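Local coordinates for protein cysteine hydrolase (Pseudomonas syringae pv. phaseolicola 1448A, PDB 3IRV) that probably acts as a hydrolase of the isochorismatase (cysteine hydrolase) family, though its natural substrate is not established, at residues R22-V27 / R137-I142; M66-R71 / T132-R137; W16-L21 / R215-A220. All coordinates share one frame; numbering follows the deposited sequence.

Contact 1 (R22-V27 / R137-I142); sequences RTAVIV and RDVDTI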
loop_
_atom_site.group_PDB
_atom_site.type_symbol
_atom_site.label_atom_id
_atom_site.label_comp_id
_atom_site.label_asym_id
_atom_site.label_seq_id
_atom_site.Cartn_x
_atom_site.Cartn_y
_atom_site.Cartn_z
ATOM N N ARG A 22 -8.714 -11.328 20.998
ATOM C CA ARG A 22 -7.876 -11.501 19.826
ATOM C C ARG A 22 -7.913 -10.275 18.904
ATOM O O ARG A 22 -7.624 -10.388 17.709
ATOM C CB ARG A 22 -8.283 -12.765 19.051
ATOM C CG ARG A 22 -8.120 -14.069 19.854
ATOM C CD ARG A 22 -8.175 -15.289 18.942
ATOM N NE ARG A 22 -6.981 -15.360 18.105
ATOM C CZ ARG A 22 -6.764 -16.276 17.163
ATOM N NH1 ARG A 22 -7.698 -17.204 16.911
ATOM N NH2 ARG A 22 -5.627 -16.260 16.474
ATOM N N THR A 23 -8.216 -9.118 19.494
ATOM C CA THR A 23 -8.350 -7.857 18.761
ATOM C C THR A 23 -7.430 -6.786 19.350
ATOM O O THR A 23 -7.208 -6.754 20.567
ATOM C CB THR A 23 -9.818 -7.377 18.831
ATOM O OG1 THR A 23 -10.652 -8.413 18.306
ATOM C CG2 THR A 23 -10.078 -6.109 17.992
ATOM N N ALA A 24 -6.893 -5.913 18.489
ATOM C CA ALA A 24 -6.198 -4.734 18.975
ATOM C C ALA A 24 -6.627 -3.520 18.170
ATOM O O ALA A 24 -6.953 -3.637 16.996
ATOM C CB ALA A 24 -4.718 -4.891 18.835
ATOM N N VAL A 25 -6.547 -2.354 18.808
ATOM C CA VAL A 25 -6.749 -1.075 18.112
ATOM C C VAL A 25 -5.392 -0.490 17.817
ATOM O O VAL A 25 -4.529 -0.456 18.695
ATOM C CB VAL A 25 -7.503 -0.056 19.012
ATOM C CG1 VAL A 25 -7.518 1.364 18.391
ATOM C CG2 VAL A 25 -8.920 -0.579 19.301
ATOM N N ILE A 26 -5.209 -0.045 16.579
ATOM C CA ILE A 26 -3.957 0.590 16.194
ATOM C C ILE A 26 -4.224 2.059 15.847
ATOM O O ILE A 26 -4.994 2.383 14.931
ATOM C CB ILE A 26 -3.268 -0.124 15.025
ATOM C CG1 ILE A 26 -3.111 -1.622 15.326
ATOM C CG2 ILE A 26 -1.902 0.524 14.745
ATOM C CD1 ILE A 26 -2.533 -2.403 14.166
ATOM N N VAL A 27 -3.598 2.954 16.618
ATOM C CA VAL A 27 -3.763 4.405 16.427
ATOM C C VAL A 27 -2.537 4.919 15.669
ATOM O O VAL A 27 -1.424 5.010 16.230
ATOM C CB VAL A 27 -3.877 5.151 17.780
ATOM C CG1 VAL A 27 -4.155 6.611 17.527
ATOM C CG2 VAL A 27 -5.004 4.529 18.673
ATOM N N ARG A 137 0.173 -11.844 21.825
ATOM C CA ARG A 137 -1.146 -11.819 22.483
ATOM C C ARG A 137 -2.185 -12.681 21.738
ATOM O O ARG A 137 -3.354 -12.718 22.119
ATOM C CB ARG A 137 -1.642 -10.368 22.582
ATOM C CG ARG A 137 -2.816 -10.159 23.548
ATOM C CD ARG A 137 -3.409 -8.780 23.375
ATOM N NE ARG A 137 -4.523 -8.461 24.265
ATOM C CZ ARG A 137 -4.388 -7.947 25.486
ATOM N NH1 ARG A 137 -3.174 -7.715 25.996
ATOM N NH2 ARG A 137 -5.471 -7.675 26.204
ATOM N N ASP A 138 -1.747 -13.342 20.664
ATOM C CA ASP A 138 -2.596 -14.149 19.785
ATOM C C ASP A 138 -3.670 -13.291 19.099
ATOM O O ASP A 138 -4.796 -13.766 18.852
ATOM C CB ASP A 138 -3.250 -15.341 20.517
ATOM C CG ASP A 138 -3.642 -16.482 19.568
ATOM O OD1 ASP A 138 -3.078 -16.602 18.446
ATOM O OD2 ASP A 138 -4.539 -17.258 19.960
ATOM N N VAL A 139 -3.340 -12.027 18.828
ATOM C CA VAL A 139 -4.295 -11.158 18.130
ATOM C C VAL A 139 -4.283 -11.488 16.648
ATOM O O VAL A 139 -3.209 -11.680 16.072
ATOM C CB VAL A 139 -3.912 -9.679 18.321
ATOM C CG1 VAL A 139 -4.664 -8.773 17.337
ATOM C CG2 VAL A 139 -4.153 -9.270 19.778
ATOM N N ASP A 140 -5.471 -11.572 16.046
ATOM C CA ASP A 140 -5.552 -11.759 14.585
ATOM C C ASP A 140 -6.468 -10.742 13.895
ATOM O O ASP A 140 -6.703 -10.823 12.680
ATOM C CB ASP A 140 -5.958 -13.199 14.223
ATOM C CG ASP A 140 -7.424 -13.502 14.519
ATOM O OD1 ASP A 140 -8.119 -12.695 15.167
ATOM O OD2 ASP A 140 -7.888 -14.591 14.100
ATOM N N THR A 141 -6.981 -9.800 14.683
ATOM C CA THR A 141 -7.899 -8.802 14.168
ATOM C C THR A 141 -7.439 -7.434 14.640
ATOM O O THR A 141 -7.186 -7.235 15.843
ATOM C CB THR A 141 -9.331 -9.084 14.652
ATOM O OG1 THR A 141 -9.691 -10.423 14.277
ATOM C CG2 THR A 141 -10.315 -8.064 14.041
ATOM N N ILE A 142 -7.289 -6.502 13.698
ATOM C CA ILE A 142 -6.835 -5.145 14.039
ATOM C C ILE A 142 -7.791 -4.076 13.517
ATOM O O ILE A 142 -8.273 -4.167 12.386
ATOM C CB ILE A 142 -5.378 -4.864 13.562
ATOM C CG1 ILE A 142 -5.227 -5.028 12.035
ATOM C CG2 ILE A 142 -4.360 -5.773 14.299
ATOM C CD1 ILE A 142 -3.806 -4.674 11.502
HETATM O O HOH W 1 -2.755 -14.748 16.161
HETATM O O HOH W 2 -6.716 -7.424 23.137
HETATM O O HOH W 3 -11.630 -10.613 16.559
#
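Arg-22 O takes two backbone donors where strand 23-28 begins to pair with strand 141-147 in the parallel sheet of this isochorismatase-like alpha/beta fold. Onto Arg-22 O, Thr-141 N comes nearly along the C=O axis at 3.1 Å and Asp-140 N from above the carbonyl plane at 3.0 Å. Ala-24 N continues the ladder to Thr-141 O at 3.0 Å. Arg-22 bends at chi3 (70°), and its NE bonds Asp-138 O at 2.8 Å, in the guanidinium plane and fairly straight (163°). Asp-138, which leaves helix 130-136 through a Schellman motif with positive phi, supplies that carbonyl. Both faces of the guanidinium carry carboxylate: Asp-138 OD2 near the rim of one, Asp-140 OD2 stacked over the centre of the other. No N-H aims at either carboxylate: the salt bridge Arg-22 NH2 to Asp-138 OD1 is 3.2 Å and that to Asp-140 OD2 long. Thr-23 and Thr-141 run side by side on one face of the sheet, sharing a water at their OG1 atoms, and Thr-23 OG1 also bonds Asn-19 O. On the other face Val-139 CG1 lies 4.2 Å from Ala-24 CB, and Ile-26 CD1 meets Ile-142 CD1 at 3.7 Å.

Contact 2 (M66-R71 / T132-R137); sequences MVIYLR and TVLRAR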
loop_
_atom_site.group_PDB
_atom_site.type_symbol
_atom_site.label_atom_id
_atom_site.label_comp_id
_atom_site.label_asym_id
_atom_site.label_seq_id
_atom_site.Cartn_x
_atom_site.Cartn_y
_atom_site.Cartn_z
ATOM N N MET A 66 -6.494 -4.511 23.494
ATOM C CA MET A 66 -5.191 -3.832 23.529
ATOM C C MET A 66 -5.174 -2.619 22.625
ATOM O O MET A 66 -5.675 -2.675 21.513
ATOM C CB MET A 66 -4.056 -4.792 23.113
ATOM C CG MET A 66 -2.643 -4.156 23.048
ATOM S SD MET A 66 -1.263 -5.353 22.846
ATOM C CE MET A 66 -2.036 -6.384 21.638
ATOM N N VAL A 67 -4.626 -1.515 23.136
ATOM C CA VAL A 67 -4.465 -0.295 22.372
ATOM C C VAL A 67 -2.985 -0.084 22.060
ATOM O O VAL A 67 -2.156 -0.062 22.981
ATOM C CB VAL A 67 -4.960 0.921 23.173
ATOM C CG1 VAL A 67 -4.609 2.207 22.462
ATOM C CG2 VAL A 67 -6.473 0.818 23.381
ATOM N N ILE A 68 -2.680 0.097 20.773
ATOM C CA ILE A 68 -1.302 0.297 20.295
ATOM C C ILE A 68 -1.221 1.609 19.539
ATOM O O ILE A 68 -1.997 1.832 18.616
ATOM C CB ILE A 68 -0.886 -0.828 19.332
ATOM C CG1 ILE A 68 -0.988 -2.176 20.060
ATOM C CG2 ILE A 68 0.538 -0.577 18.777
ATOM C CD1 ILE A 68 -0.904 -3.438 19.165
ATOM N N TYR A 69 -0.284 2.471 19.920
ATOM C CA TYR A 69 -0.040 3.706 19.171
ATOM C C TYR A 69 1.179 3.518 18.287
ATOM O O TYR A 69 2.180 2.991 18.745
ATOM C CB TYR A 69 0.269 4.852 20.126
ATOM C CG TYR A 69 -0.862 5.271 21.023
ATOM C CD1 TYR A 69 -1.581 6.439 20.730
ATOM C CD2 TYR A 69 -1.191 4.543 22.202
ATOM C CE1 TYR A 69 -2.625 6.879 21.569
ATOM C CE2 TYR A 69 -2.232 4.971 23.037
ATOM C CZ TYR A 69 -2.943 6.144 22.714
ATOM O OH TYR A 69 -3.964 6.543 23.590
ATOM N N LEU A 70 1.096 3.939 17.031
ATOM C CA LEU A 70 2.281 3.995 16.176
ATOM C C LEU A 70 2.781 5.435 16.175
ATOM O O LEU A 70 1.971 6.385 16.174
ATOM C CB LEU A 70 1.936 3.639 14.730
ATOM C CG LEU A 70 1.324 2.253 14.543
ATOM C CD1 LEU A 70 1.133 2.006 13.058
ATOM C CD2 LEU A 70 2.186 1.166 15.192
ATOM N N ARG A 71 4.099 5.603 16.182
ATOM C CA ARG A 71 4.703 6.921 16.006
ATOM C C ARG A 71 5.762 6.844 14.931
ATOM O O ARG A 71 6.589 5.917 14.945
ATOM C CB ARG A 71 5.366 7.399 17.305
ATOM C CG ARG A 71 4.407 7.456 18.504
ATOM C CD ARG A 71 5.077 8.085 19.751
ATOM N NE ARG A 71 6.319 7.373 20.096
ATOM C CZ ARG A 71 7.097 7.681 21.129
ATOM N NH1 ARG A 71 6.769 8.688 21.919
ATOM N NH2 ARG A 71 8.217 6.987 21.355
ATOM N N THR A 132 5.336 -8.732 16.603
ATOM C CA THR A 132 5.650 -9.441 17.863
ATOM C C THR A 132 4.577 -9.131 18.914
ATOM O O THR A 132 4.015 -10.046 19.540
ATOM C CB THR A 132 7.036 -9.044 18.380
ATOM O OG1 THR A 132 8.041 -9.459 17.442
ATOM C CG2 THR A 132 7.313 -9.643 19.783
ATOM N N VAL A 133 4.243 -7.849 19.070
ATOM C CA VAL A 133 3.250 -7.419 20.045
ATOM C C VAL A 133 1.882 -8.115 19.781
ATOM O O VAL A 133 1.235 -8.630 20.699
ATOM C CB VAL A 133 3.149 -5.884 20.067
ATOM C CG1 VAL A 133 1.966 -5.393 20.922
ATOM C CG2 VAL A 133 4.490 -5.271 20.543
ATOM N N LEU A 134 1.482 -8.165 18.513
ATOM C CA LEU A 134 0.178 -8.732 18.166
ATOM C C LEU A 134 0.195 -10.246 18.319
ATOM O O LEU A 134 -0.692 -10.833 18.947
ATOM C CB LEU A 134 -0.176 -8.361 16.721
ATOM C CG LEU A 134 -0.409 -6.869 16.461
ATOM C CD1 LEU A 134 -0.621 -6.637 14.962
ATOM C CD2 LEU A 134 -1.656 -6.403 17.253
ATOM N N ARG A 135 1.201 -10.903 17.747
ATOM C CA ARG A 135 1.183 -12.377 17.796
ATOM C C ARG A 135 1.437 -12.920 19.195
ATOM O O ARG A 135 0.876 -13.946 19.554
ATOM C CB ARG A 135 2.162 -13.004 16.793
ATOM C CG ARG A 135 1.817 -12.717 15.318
ATOM C CD ARG A 135 0.436 -13.267 14.906
ATOM N NE ARG A 135 0.227 -13.143 13.458
ATOM C CZ ARG A 135 -0.905 -13.393 12.813
ATOM N NH1 ARG A 135 -1.991 -13.800 13.463
ATOM N NH2 ARG A 135 -0.943 -13.228 11.484
ATOM N N ALA A 136 2.240 -12.206 19.999
ATOM C CA ALA A 136 2.455 -12.629 21.403
ATOM C C ALA A 136 1.124 -12.714 22.174
ATOM O O ALA A 136 0.960 -13.563 23.073
ATOM C CB ALA A 136 3.419 -11.678 22.098
ATOM N N ARG A 137 0.173 -11.844 21.825
ATOM C CA ARG A 137 -1.146 -11.819 22.483
ATOM C C ARG A 137 -2.185 -12.681 21.738
ATOM O O ARG A 137 -3.354 -12.718 22.119
ATOM C CB ARG A 137 -1.642 -10.368 22.582
ATOM C CG ARG A 137 -2.816 -10.159 23.548
ATOM C CD ARG A 137 -3.409 -8.780 23.375
ATOM N NE ARG A 137 -4.523 -8.461 24.265
ATOM C CZ ARG A 137 -4.388 -7.947 25.486
ATOM N NH1 ARG A 137 -3.174 -7.715 25.996
ATOM N NH2 ARG A 137 -5.471 -7.675 26.204
HETATM O O HOH W 2 -6.716 -7.424 23.137
#
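Met-66 gives more surface to this contact than any other residue, with CG anti to its backbone N (chi1 177°) so that the chain stretches from strand 66-72 toward the end of helix 130-136. A bend at chi3 (42°) then brings Met-66 CE to 3.3 Å from Arg-137 CD, the two side chains meeting tip to tip. Met-66 SD rests 3.8 Å from Val-133 CG1, crossing it obliquely. Two residues on, Ile-68 CD1 fits between the helix residues, 3.6 Å from Leu-134 CD2 and 3.9 Å from Val-133 CG1. Arg-137 runs extended from CG to NE, and Met-66 CB sits 3.8 Å above one face of its guanidinium, offset toward the rim. A water bridges loosely: it accepts from Met-66 N at 2.9 Å and weakly from Arg-137 NE, while Arg-137 NH2 makes a weak bond to Gln-64 O. Behind this layer, Leu-134 also touches Ala-24 of strand 23-28, and Met-66 and Ile-68 lean on Val-115 and Val-117 of strand 115-119. The axes of strand 66-71 and helix 132-136 approach to 11.0 Å and run antiparallel at 171°, the helix-on-sheet packing of a parallel alpha/beta fold, here one layer of the isochorismatase-like domain.

Contact 3 (W16-L21 / R215-A220); sequences WPINPL and RRIESA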
loop_
_atom_site.group_PDB
_atom_site.type_symbol
_atom_site.label_atom_id
_atom_site.label_comp_id
_atom_site.label_asym_id
_atom_site.label_seq_id
_atom_site.Cartn_x
_atom_site.Cartn_y
_atom_site.Cartn_z
ATOM N N TRP A 16 -15.800 -8.564 9.948
ATOM C CA TRP A 16 -15.074 -9.467 10.829
ATOM C C TRP A 16 -15.715 -9.513 12.200
ATOM O O TRP A 16 -15.872 -8.468 12.838
ATOM C CB TRP A 16 -13.621 -9.030 10.993
ATOM C CG TRP A 16 -12.826 -8.865 9.733
ATOM C CD1 TRP A 16 -12.242 -7.731 9.296
ATOM C CD2 TRP A 16 -12.510 -9.881 8.768
ATOM N NE1 TRP A 16 -11.555 -7.953 8.133
ATOM C CE2 TRP A 16 -11.709 -9.269 7.777
ATOM C CE3 TRP A 16 -12.824 -11.247 8.650
ATOM C CZ2 TRP A 16 -11.210 -9.967 6.673
ATOM C CZ3 TRP A 16 -12.325 -11.950 7.556
ATOM C CH2 TRP A 16 -11.518 -11.311 6.588
ATOM N N PRO A 17 -16.008 -10.731 12.685
ATOM C CA PRO A 17 -16.580 -10.839 14.027
ATOM C C PRO A 17 -15.514 -10.539 15.077
ATOM O O PRO A 17 -14.398 -11.043 14.982
ATOM C CB PRO A 17 -17.082 -12.281 14.091
ATOM C CG PRO A 17 -16.322 -13.035 13.047
ATOM C CD PRO A 17 -15.810 -12.035 12.023
ATOM N N ILE A 18 -15.840 -9.690 16.045
ATOM C CA ILE A 18 -14.878 -9.232 17.037
ATOM C C ILE A 18 -14.820 -10.152 18.267
ATOM O O ILE A 18 -15.812 -10.341 18.979
ATOM C CB ILE A 18 -15.169 -7.757 17.449
ATOM C CG1 ILE A 18 -14.931 -6.804 16.264
ATOM C CG2 ILE A 18 -14.352 -7.338 18.647
ATOM C CD1 ILE A 18 -13.577 -6.145 16.254
ATOM N N ASN A 19 -13.652 -10.749 18.480
ATOM C CA ASN A 19 -13.317 -11.418 19.730
ATOM C C ASN A 19 -12.351 -10.493 20.450
ATOM O O ASN A 19 -11.200 -10.328 20.008
ATOM C CB ASN A 19 -12.644 -12.756 19.427
ATOM C CG ASN A 19 -12.144 -13.482 20.671
ATOM O OD1 ASN A 19 -12.131 -12.956 21.798
ATOM N ND2 ASN A 19 -11.709 -14.722 20.459
ATOM N N PRO A 20 -12.799 -9.861 21.558
ATOM C CA PRO A 20 -11.942 -8.861 22.219
ATOM C C PRO A 20 -10.542 -9.370 22.602
ATOM O O PRO A 20 -9.571 -8.613 22.502
ATOM C CB PRO A 20 -12.744 -8.480 23.468
ATOM C CG PRO A 20 -14.163 -8.816 23.121
ATOM C CD PRO A 20 -14.084 -10.038 22.262
ATOM N N LEU A 21 -10.444 -10.649 23.000
ATOM C CA LEU A 21 -9.177 -11.280 23.376
ATOM C C LEU A 21 -8.180 -11.355 22.217
ATOM O O LEU A 21 -6.962 -11.455 22.425
ATOM C CB LEU A 21 -9.413 -12.710 23.892
ATOM C CG LEU A 21 -10.349 -12.953 25.076
ATOM C CD1 LEU A 21 -10.538 -14.463 25.288
ATOM C CD2 LEU A 21 -9.815 -12.286 26.331
ATOM N N ARG A 215 -19.887 -0.722 19.317
ATOM C CA ARG A 215 -21.047 -1.563 19.649
ATOM C C ARG A 215 -20.714 -3.039 19.591
ATOM O O ARG A 215 -21.121 -3.830 20.455
ATOM C CB ARG A 215 -22.192 -1.259 18.696
ATOM C CG ARG A 215 -22.790 0.090 18.976
ATOM C CD ARG A 215 -24.138 0.259 18.343
ATOM N NE ARG A 215 -24.165 1.413 17.450
ATOM C CZ ARG A 215 -24.134 1.309 16.123
ATOM N NH1 ARG A 215 -24.102 0.096 15.535
ATOM N NH2 ARG A 215 -24.140 2.420 15.389
ATOM N N ARG A 216 -19.938 -3.394 18.571
ATOM C CA ARG A 216 -19.519 -4.760 18.341
ATOM C C ARG A 216 -18.573 -5.234 19.443
ATOM O O ARG A 216 -18.642 -6.389 19.880
ATOM C CB ARG A 216 -18.854 -4.856 16.969
ATOM C CG ARG A 216 -19.118 -6.146 16.264
ATOM C CD ARG A 216 -18.240 -6.253 15.040
ATOM N NE ARG A 216 -18.785 -5.522 13.903
ATOM C CZ ARG A 216 -18.123 -5.288 12.775
ATOM N NH1 ARG A 216 -18.713 -4.611 11.799
ATOM N NH2 ARG A 216 -16.872 -5.719 12.625
ATOM N N ILE A 217 -17.703 -4.328 19.906
ATOM C CA ILE A 217 -16.789 -4.612 21.013
ATOM C C ILE A 217 -17.581 -4.803 22.324
ATOM O O ILE A 217 -17.354 -5.768 23.074
ATOM C CB ILE A 217 -15.744 -3.469 21.192
ATOM C CG1 ILE A 217 -14.664 -3.545 20.097
ATOM C CG2 ILE A 217 -15.090 -3.511 22.573
ATOM C CD1 ILE A 217 -13.745 -2.309 20.045
ATOM N N GLU A 218 -18.524 -3.893 22.582
ATOM C CA GLU A 218 -19.355 -3.951 23.800
ATOM C C GLU A 218 -20.228 -5.210 23.876
ATOM O O GLU A 218 -20.426 -5.773 24.954
ATOM C CB GLU A 218 -20.216 -2.693 23.910
ATOM C CG GLU A 218 -19.417 -1.441 24.218
ATOM C CD GLU A 218 -20.211 -0.153 24.013
ATOM O OE1 GLU A 218 -21.278 -0.183 23.360
ATOM O OE2 GLU A 218 -19.756 0.895 24.496
ATOM N N SER A 219 -20.733 -5.649 22.730
ATOM C CA SER A 219 -21.627 -6.809 22.662
ATOM C C SER A 219 -20.874 -8.122 22.822
ATOM O O SER A 219 -21.404 -9.089 23.363
ATOM C CB SER A 219 -22.385 -6.809 21.340
ATOM O OG SER A 219 -23.201 -5.654 21.251
ATOM N N ALA A 220 -19.634 -8.152 22.346
ATOM C CA ALA A 220 -18.794 -9.345 22.443
ATOM C C ALA A 220 -18.196 -9.519 23.837
ATOM O O ALA A 220 -17.794 -10.621 24.216
ATOM C CB ALA A 220 -17.697 -9.285 21.414
#
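An extended loop, 16-19, turning into a 3-10 segment at Pro-20, passes along the last turns of helix 210-220, closest in backbone at Ile-18 and Ile-217, whose CA atoms are 6.4 Å apart. Ile-18 is the central side chain. Its CG1, anti to its own carbonyl carbon (chi1 -66°), presses on Arg-216 CD at 3.6 Å, with the two chains crossing at about a right angle. The other branch, Ile-18 CG2, turns to the helix and meets Ile-217 CG1 at 4.1 Å, and both isoleucines also touch Ile-143 of strand 141-147. At the C-terminal end of the loop the ring of Pro-20 sits against Ala-220, Pro-20 CD to Ala-220 CB at 3.8 Å, while the same methyl carbon, Ala-220 CB, comes to 3.3 Å from Ile-18 O. Arg-216 bends at chi3 (-82°), which carries its guanidinium back over the start of the loop; Ile-18 CG1 lies near the plane of that group, off its edge. Arg-216 NH2 stands 2.9 Å from Trp-16 O. The charge is held by two acids, Glu-206 at NH1 and Glu-212 at NE, and Glu-206 also accepts from Trp-16 N, so one carboxylate serves both segments. The Trp-16 indole leads away from the helix: its NE1 bonds Val-167 O, and the residue packs on Asp-86 of the second subunit. The contact thus joins a small aliphatic patch to an arginine whose charge is probably balanced by Glu-206 and Glu-212, consistent with the guanidinium staying ionised while Arg-216 CD packs on Ile-18 CG1.

In the fold
Contacts 1 and 2 share one sheet: strands 23-28 and 66-72 are neighbours, Val-25 O and Ile-68 N probably hydrogen-bond at 2.8 Å, and Arg-137 and one water belong to both. Contact 1 is the most buried, a backbone ladder with a charged cluster where strand 23-28 begins; contact 2, partly buried, is mainly apolar, with one arginine and a bridging water at its edge, and lays helix 130-136 over that sheet. Contact 3, its centre about 20 Å from the centre of the chain, joins stretches near the two ends of the modelled chain, mixing aliphatic packing with an arginine held by outside acids. It meets contact 1 where Ile-18 CG2 packs on Thr-23 OG1 at 3.9 Å.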